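Local atomic coordinates of putative peptidyl-prolyl cis-trans isomerase Cbf2 (Campylobacter jejuni, PDB entry 3RFW), a protein that is a SurA-like chaperone that probably catalyses the cis-trans isomerisation of peptidyl-proline bonds in proteins. Residues K9-D13 / T14-E18; Q52-K56 / Q57-K61; Q221-E224 / N225-F229. One frame throughout, in Å; residues are numbered along the deposited sequence.

Contact 1. Residues K9-D13 / T14-E18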
loop_
_atom_site.group_PDB
_atom_site.type_symbol
_atom_site.label_atom_id
_atom_site.label_comp_id
_atom_site.label_asym_id
_atom_site.label_seq_id
_atom_site.Cartn_x
_atom_site.Cartn_y
_atom_site.Cartn_z
ATOM N N LYS A 9 16.607 31.610 30.826
ATOM C CA LYS A 9 15.185 31.671 30.554
ATOM C C LYS A 9 14.506 30.341 30.844
ATOM O O LYS A 9 14.913 29.278 30.334
ATOM C CB LYS A 9 14.938 32.092 29.102
ATOM C CG LYS A 9 13.482 31.887 28.662
ATOM C CD LYS A 9 13.225 32.270 27.188
ATOM C CE LYS A 9 13.178 31.023 26.270
ATOM N NZ LYS A 9 12.288 29.997 26.854
ATOM N N SER A 10 13.374 30.441 31.512
ATOM C CA SER A 10 12.581 29.317 31.939
ATOM C C SER A 10 11.860 28.614 30.785
ATOM O O SER A 10 11.358 29.249 29.866
ATOM C CB SER A 10 11.538 29.805 32.951
ATOM O OG SER A 10 12.135 29.914 34.231
ATOM N N ILE A 11 11.854 27.285 30.836
ATOM C CA ILE A 11 11.047 26.475 29.952
ATOM C C ILE A 11 10.004 25.822 30.861
ATOM O O ILE A 11 10.357 25.120 31.810
ATOM C CB ILE A 11 11.922 25.379 29.254
ATOM C CG1 ILE A 11 13.120 26.001 28.517
ATOM C CG2 ILE A 11 11.102 24.453 28.352
ATOM C CD1 ILE A 11 12.787 26.710 27.193
ATOM N N SER A 12 8.724 26.085 30.587
ATOM C CA SER A 12 7.630 25.422 31.304
ATOM C C SER A 12 7.351 24.015 30.794
ATOM O O SER A 12 7.652 23.694 29.646
ATOM C CB SER A 12 6.342 26.241 31.199
ATOM O OG SER A 12 5.992 26.506 29.848
ATOM N N ASP A 13 6.682 23.219 31.625
ATOM C CA ASP A 13 6.109 21.961 31.191
ATOM C C ASP A 13 4.952 22.165 30.218
ATOM O O ASP A 13 4.789 21.395 29.261
ATOM C CB ASP A 13 5.665 21.119 32.391
ATOM C CG ASP A 13 4.643 21.833 33.267
ATOM O OD1 ASP A 13 4.278 23.001 32.992
ATOM O OD2 ASP A 13 4.213 21.215 34.249
ATOM N N THR A 14 4.231 23.262 30.411
ATOM C CA THR A 14 3.175 23.729 29.528
ATOM C C THR A 14 3.579 23.819 28.053
ATOM O O THR A 14 2.824 23.390 27.160
ATOM C CB THR A 14 2.717 25.155 29.955
ATOM O OG1 THR A 14 2.605 25.228 31.386
ATOM C CG2 THR A 14 1.372 25.495 29.329
ATOM N N GLU A 15 4.677 24.516 27.778
ATOM C CA GLU A 15 5.077 24.708 26.396
ATOM C C GLU A 15 5.652 23.426 25.783
ATOM O O GLU A 15 5.525 23.222 24.590
ATOM C CB GLU A 15 6.045 25.885 26.242
ATOM C CG GLU A 15 7.452 25.637 26.827
ATOM C CD GLU A 15 8.252 26.930 26.977
ATOM O OE1 GLU A 15 8.346 27.411 28.118
ATOM O OE2 GLU A 15 8.769 27.468 25.964
ATOM N N VAL A 16 6.326 22.604 26.591
ATOM C CA VAL A 16 6.812 21.324 26.121
ATOM C C VAL A 16 5.626 20.422 25.761
ATOM O O VAL A 16 5.581 19.824 24.685
ATOM C CB VAL A 16 7.652 20.636 27.182
ATOM C CG1 VAL A 16 8.031 19.234 26.695
ATOM C CG2 VAL A 16 8.950 21.499 27.493
ATOM N N SER A 17 4.724 20.282 26.727
ATOM C CA SER A 17 3.470 19.584 26.581
ATOM C C SER A 17 2.656 20.013 25.350
ATOM O O SER A 17 2.279 19.165 24.549
ATOM C CB SER A 17 2.652 19.743 27.860
ATOM O OG SER A 17 1.393 19.105 27.744
ATOM N N GLU A 18 2.493 21.320 25.133
ATOM C CA GLU A 18 1.775 21.797 23.957
ATOM C C GLU A 18 2.504 21.489 22.668
ATOM O O GLU A 18 1.869 21.188 21.639
ATOM C CB GLU A 18 1.461 23.295 24.050
ATOM C CG GLU A 18 0.662 23.656 25.301
ATOM C CD GLU A 18 -0.237 24.886 25.128
ATOM O OE1 GLU A 18 -1.379 24.700 24.634
ATOM O OE2 GLU A 18 0.155 26.001 25.589
#
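The Glu15 carboxylate, one half of a capping box at the N-terminus of helix 13-24, has Ile11 CG2 over one face, 4.0 Å from Glu15 CD. At one end of the group Ser12 N donates to Glu15 OE1 (2.8 Å), meeting the oxygen on its anti side and 29° out of the carboxylate plane; at the other, OE2 is hydrogen-bonded to Tyr44 of helix 34-56. The box closes in the reverse sense: Ser12, the N-cap, accepts from Glu15 N through OG at 3.2 Å. Glu15 can reach back because chi1 is 70°, which sets CG between its own backbone N and carbonyl carbon and brings the chain alongside Ser12. The first turn of the helix is thus tied to the last residue of strand 9-12, and the bonds at its two oxygens, from Ser12 N and with Tyr44, together limit how the carboxylate can rotate. Lys9 NZ, 4.4 Å from Glu15 OE2, is too far for a salt bridge but may still favour the negative charge. Beneath the box Ile11 and Val16 cross at about a right angle, both packed against Tyr44. Asp13 OD1, which also binds Ala1 N, receives Thr14 OG1 nearly end-on at 3.2 Å.

Contact 2. Residues Q52-K56 / Q57-K61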
loop_
_atom_site.group_PDB
_atom_site.type_symbol
_atom_site.label_atom_id
_atom_site.label_comp_id
_atom_site.label_asym_id
_atom_site.label_seq_id
_atom_site.Cartn_x
_atom_site.Cartn_y
_atom_site.Cartn_z
ATOM N N GLN A 52 16.145 30.352 17.869
ATOM C CA GLN A 52 17.011 31.480 18.219
ATOM C C GLN A 52 18.132 31.671 17.228
ATOM O O GLN A 52 18.455 32.788 16.841
ATOM C CB GLN A 52 17.589 31.294 19.622
ATOM C CG GLN A 52 16.531 31.218 20.724
ATOM C CD GLN A 52 17.159 31.223 22.114
ATOM O OE1 GLN A 52 16.765 30.460 23.026
ATOM N NE2 GLN A 52 18.127 32.097 22.288
ATOM N N ASP A 53 18.722 30.575 16.769
ATOM C CA ASP A 53 19.756 30.721 15.778
ATOM C C ASP A 53 19.239 31.214 14.412
ATOM O O ASP A 53 19.895 32.043 13.744
ATOM C CB ASP A 53 20.590 29.457 15.643
ATOM C CG ASP A 53 21.974 29.745 15.099
ATOM O OD1 ASP A 53 22.383 29.105 14.118
ATOM O OD2 ASP A 53 22.592 30.713 15.571
ATOM N N ALA A 54 18.061 30.723 14.019
ATOM C CA ALA A 54 17.434 31.142 12.766
ATOM C C ALA A 54 17.159 32.658 12.766
ATOM O O ALA A 54 17.391 33.346 11.776
ATOM C CB ALA A 54 16.132 30.344 12.562
ATOM N N LYS A 55 16.674 33.174 13.891
ATOM C CA LYS A 55 16.418 34.604 14.013
ATOM C C LYS A 55 17.718 35.408 13.976
ATOM O O LYS A 55 17.797 36.432 13.320
ATOM C CB LYS A 55 15.655 34.900 15.303
ATOM C CG LYS A 55 14.132 34.812 15.135
ATOM C CD LYS A 55 13.413 34.506 16.458
ATOM C CE LYS A 55 12.364 33.431 16.228
ATOM N NZ LYS A 55 11.353 33.330 17.311
ATOM N N LYS A 56 18.746 34.901 14.654
ATOM C CA LYS A 56 20.090 35.461 14.602
ATOM C C LYS A 56 20.601 35.540 13.159
ATOM O O LYS A 56 21.353 36.440 12.800
ATOM C CB LYS A 56 21.007 34.569 15.438
ATOM C CG LYS A 56 21.996 35.270 16.309
ATOM C CD LYS A 56 22.262 34.465 17.594
ATOM C CE LYS A 56 23.744 34.481 17.957
ATOM N NZ LYS A 56 24.038 33.606 19.131
ATOM N N GLN A 57 20.210 34.582 12.330
ATOM C CA GLN A 57 20.596 34.616 10.937
ATOM C C GLN A 57 19.545 35.339 10.098
ATOM O O GLN A 57 19.577 35.236 8.884
ATOM C CB GLN A 57 20.831 33.196 10.405
ATOM C CG GLN A 57 22.029 32.492 11.053
ATOM C CD GLN A 57 22.254 31.091 10.532
ATOM O OE1 GLN A 57 22.051 30.814 9.348
ATOM N NE2 GLN A 57 22.651 30.185 11.422
ATOM N N ASN A 58 18.608 36.034 10.758
ATOM C CA ASN A 58 17.521 36.775 10.086
ATOM C C ASN A 58 16.645 36.006 9.069
ATOM O O ASN A 58 16.191 36.576 8.053
ATOM C CB ASN A 58 18.046 38.092 9.476
ATOM C CG ASN A 58 18.182 39.198 10.516
ATOM O OD1 ASN A 58 17.186 39.689 11.039
ATOM N ND2 ASN A 58 19.418 39.493 10.915
ATOM N N LEU A 59 16.364 34.734 9.365
ATOM C CA LEU A 59 15.652 33.875 8.418
ATOM C C LEU A 59 14.154 34.192 8.345
ATOM O O LEU A 59 13.506 33.882 7.353
ATOM C CB LEU A 59 15.873 32.407 8.771
ATOM C CG LEU A 59 17.041 31.696 8.091
ATOM C CD1 LEU A 59 18.215 32.577 7.854
ATOM C CD2 LEU A 59 17.440 30.455 8.855
ATOM N N GLU A 60 13.627 34.885 9.347
ATOM C CA GLU A 60 12.270 35.437 9.250
ATOM C C GLU A 60 12.028 36.463 8.119
ATOM O O GLU A 60 10.866 36.721 7.768
ATOM C CB GLU A 60 11.841 36.059 10.562
ATOM C CG GLU A 60 11.654 35.074 11.669
ATOM C CD GLU A 60 11.460 35.764 12.994
ATOM O OE1 GLU A 60 12.261 36.654 13.305
ATOM O OE2 GLU A 60 10.511 35.414 13.721
ATOM N N LYS A 61 13.092 37.024 7.539
ATOM C CA LYS A 61 12.929 37.877 6.364
ATOM C C LYS A 61 13.156 37.106 5.076
ATOM O O LYS A 61 12.973 37.634 3.975
ATOM C CB LYS A 61 13.829 39.111 6.432
ATOM C CG LYS A 61 13.853 39.757 7.823
#
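A Schellman motif ends helix 34-56, turning the chain into the short link before helix 63-86. Its two defining bonds run from Leu59 N to Ala54 O (3.0 Å, nearly straight at 168°) and from Asn58 N to Lys55 O (2.7 Å). In the second, which spans only three residues, the donor stands above the carbonyl plane of Lys55 rather than on a lone pair. Asn58, the C-prime residue, makes the reversal with a phi of 53°, a left-handed conformation that asparagine tolerates better than most residues. Just past the turn, Leu59 folds back so that its CD2 packs on Ala54 CB at 3.9 Å, the apolar contact that commonly accompanies this motif. Along one flank Gln57 lies over the last turn: its chain is extended beyond CG (chi2 180°), carrying NE2 to Asp53 OD1 at 2.9 Å. That bond is weak, and the amide and carboxylate planes stand almost perpendicular. Asp53 OD1 has a second partner, Tyr81 OH of the second subunit, whose Leu77 also covers Ala54 and Lys55. On another flank Lys55 and Glu60 meet through the aliphatic part of the lysine, which runs obliquely past the carboxylate with CG 3.2 Å from Glu60 OE1. Lys55 NZ stays 4.2 Å from Glu60 OE2, beyond a salt bridge. The cap therefore rests chiefly on backbone bonds and a small apolar clasp, while the opposite charges of Lys55 and Glu60 probably add a mild attraction; the Asp53 carboxylate, shared between Gln57 and a tyrosine of the partner chain, couples the end of this helix to the dimer interface.

Contact 3. Residues Q221-E224 / N225-F229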
loop_
_atom_site.group_PDB
_atom_site.type_symbol
_atom_site.label_atom_id
_atom_site.label_comp_id
_atom_site.label_asym_id
_atom_site.label_seq_id
_atom_site.Cartn_x
_atom_site.Cartn_y
_atom_site.Cartn_z
ATOM N N GLN A 221 -22.893 2.594 12.087
ATOM C CA GLN A 221 -21.869 3.629 12.237
ATOM C C GLN A 221 -21.379 4.090 10.883
ATOM O O GLN A 221 -21.361 5.283 10.608
ATOM C CB GLN A 221 -20.691 3.149 13.093
ATOM C CG GLN A 221 -20.776 3.562 14.570
ATOM C CD GLN A 221 -20.938 5.059 14.789
ATOM O OE1 GLN A 221 -20.391 5.889 14.050
ATOM N NE2 GLN A 221 -21.672 5.412 15.831
ATOM N N GLY A 222 -21.074 3.132 10.012
ATOM C CA GLY A 222 -20.765 3.413 8.628
ATOM C C GLY A 222 -21.807 4.260 7.907
ATOM O O GLY A 222 -21.451 5.127 7.109
ATOM N N ILE A 223 -23.085 3.991 8.157
ATOM C CA ILE A 223 -24.180 4.709 7.492
ATOM C C ILE A 223 -24.132 6.153 8.000
ATOM O O ILE A 223 -24.216 7.089 7.222
ATOM C CB ILE A 223 -25.586 4.152 7.887
ATOM C CG1 ILE A 223 -25.785 2.696 7.444
ATOM C CG2 ILE A 223 -26.697 5.039 7.324
ATOM C CD1 ILE A 223 -25.429 2.447 5.992
ATOM N N GLU A 224 -23.995 6.296 9.314
ATOM C CA GLU A 224 -23.929 7.582 9.950
ATOM C C GLU A 224 -22.768 8.445 9.458
ATOM O O GLU A 224 -22.975 9.603 9.068
ATOM C CB GLU A 224 -23.891 7.451 11.463
ATOM C CG GLU A 224 -24.328 8.726 12.130
ATOM C CD GLU A 224 -24.144 8.715 13.622
ATOM O OE1 GLU A 224 -24.095 7.616 14.216
ATOM O OE2 GLU A 224 -24.104 9.814 14.207
ATOM N N ASN A 225 -21.574 7.855 9.409
ATOM C CA ASN A 225 -20.387 8.528 8.897
ATOM C C ASN A 225 -20.627 9.052 7.507
ATOM O O ASN A 225 -20.344 10.206 7.230
ATOM C CB ASN A 225 -19.189 7.573 8.868
ATOM C CG ASN A 225 -18.718 7.205 10.237
ATOM O OD1 ASN A 225 -19.111 7.827 11.227
ATOM N ND2 ASN A 225 -17.871 6.167 10.318
ATOM N N GLY A 226 -21.195 8.209 6.657
ATOM C CA GLY A 226 -21.482 8.560 5.267
ATOM C C GLY A 226 -22.571 9.616 5.123
ATOM O O GLY A 226 -22.481 10.487 4.258
ATOM N N LEU A 227 -23.622 9.537 5.942
ATOM C CA LEU A 227 -24.612 10.616 5.953
ATOM C C LEU A 227 -24.039 11.941 6.491
ATOM O O LEU A 227 -24.427 12.998 6.028
ATOM C CB LEU A 227 -25.867 10.235 6.746
ATOM C CG LEU A 227 -26.724 9.070 6.232
ATOM C CD1 LEU A 227 -27.796 8.736 7.277
ATOM C CD2 LEU A 227 -27.343 9.397 4.883
ATOM N N LYS A 228 -23.183 11.888 7.513
ATOM C CA LYS A 228 -22.586 13.121 8.064
ATOM C C LYS A 228 -21.727 13.821 7.029
ATOM O O LYS A 228 -21.700 15.044 6.950
ATOM C CB LYS A 228 -21.714 12.802 9.269
ATOM C CG LYS A 228 -21.321 14.014 10.087
ATOM C CD LYS A 228 -20.584 13.600 11.369
ATOM C CE LYS A 228 -20.137 14.816 12.185
ATOM N NZ LYS A 228 -19.179 14.462 13.290
ATOM N N PHE A 229 -21.027 13.024 6.236
ATOM C CA PHE A 229 -20.086 13.542 5.289
ATOM C C PHE A 229 -20.848 14.183 4.154
ATOM O O PHE A 229 -20.528 15.292 3.757
ATOM C CB PHE A 229 -19.155 12.435 4.774
ATOM C CG PHE A 229 -18.319 12.846 3.580
ATOM C CD1 PHE A 229 -18.566 12.315 2.323
ATOM C CD2 PHE A 229 -17.293 13.775 3.715
ATOM C CE1 PHE A 229 -17.798 12.692 1.216
ATOM C CE2 PHE A 229 -16.519 14.156 2.619
ATOM C CZ PHE A 229 -16.771 13.609 1.371
#
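Ile223 and Leu227, one turn apart on helix 216-246, form the packed side of this contact: their side chains lie side by side and point the same way, with Ile223 CG2 3.9 Å from Leu227 CD1. Leu227 CG lies 3.3 Å from Ile223 O, the same carbonyl that accepts from Leu227 N (2.8 Å). With chi1 of Ile223 at -63°, CG2 is anti to the backbone N and faces the next turn, where the leucine methyl meets it. Three further helical bonds hold the segment: Asn225 N to Gln221 O, Gly226 N to Gly222 O (3.1 Å) and Lys228 N to Glu224 O. The exposed side, with Gln221 and Asn225, is looser. Their amides are turned 55° against each other, and the oxygens, Gln221 OE1 and Asn225 OD1, come no nearer than 3.7 Å, so nothing polar joins the two side chains. Glu224 and Lys228 border the packed side, Glu224 against Val96 and Lys228 against Ile89 and Ile91, and their charged ends stay well apart, Glu224 OE2 6.8 Å from Lys228 NZ. The helix, which follows strand 199-213 in the chain, lays its apolar stripe against helix 93-103: Ile223 rests on Val96, Phe99 and the loop residue Tyr107, and Leu227 on Phe99 and Ile91.

In the fold
The contacts come in series along the chain. Contacts 1 and 2 lie on the same side of the chain's centre, centres 22 Å and nearest atoms about 5 Å apart, without touching; they mark where helix 13-24 begins and where the next helix, 34-56, ends. Contact 3 lies about 40 Å from contact 1 and 47 Å from contact 2, centre to centre, within helix 216-246. Between contacts 2 and 3 the chain passes through the PPIase region with its four-stranded antiparallel sheet before returning in that long helix. The second subunit reaches contacts 1 and 2 but does not touch contact 3; Leu243 of its own helix 216-246 packs on Asp53.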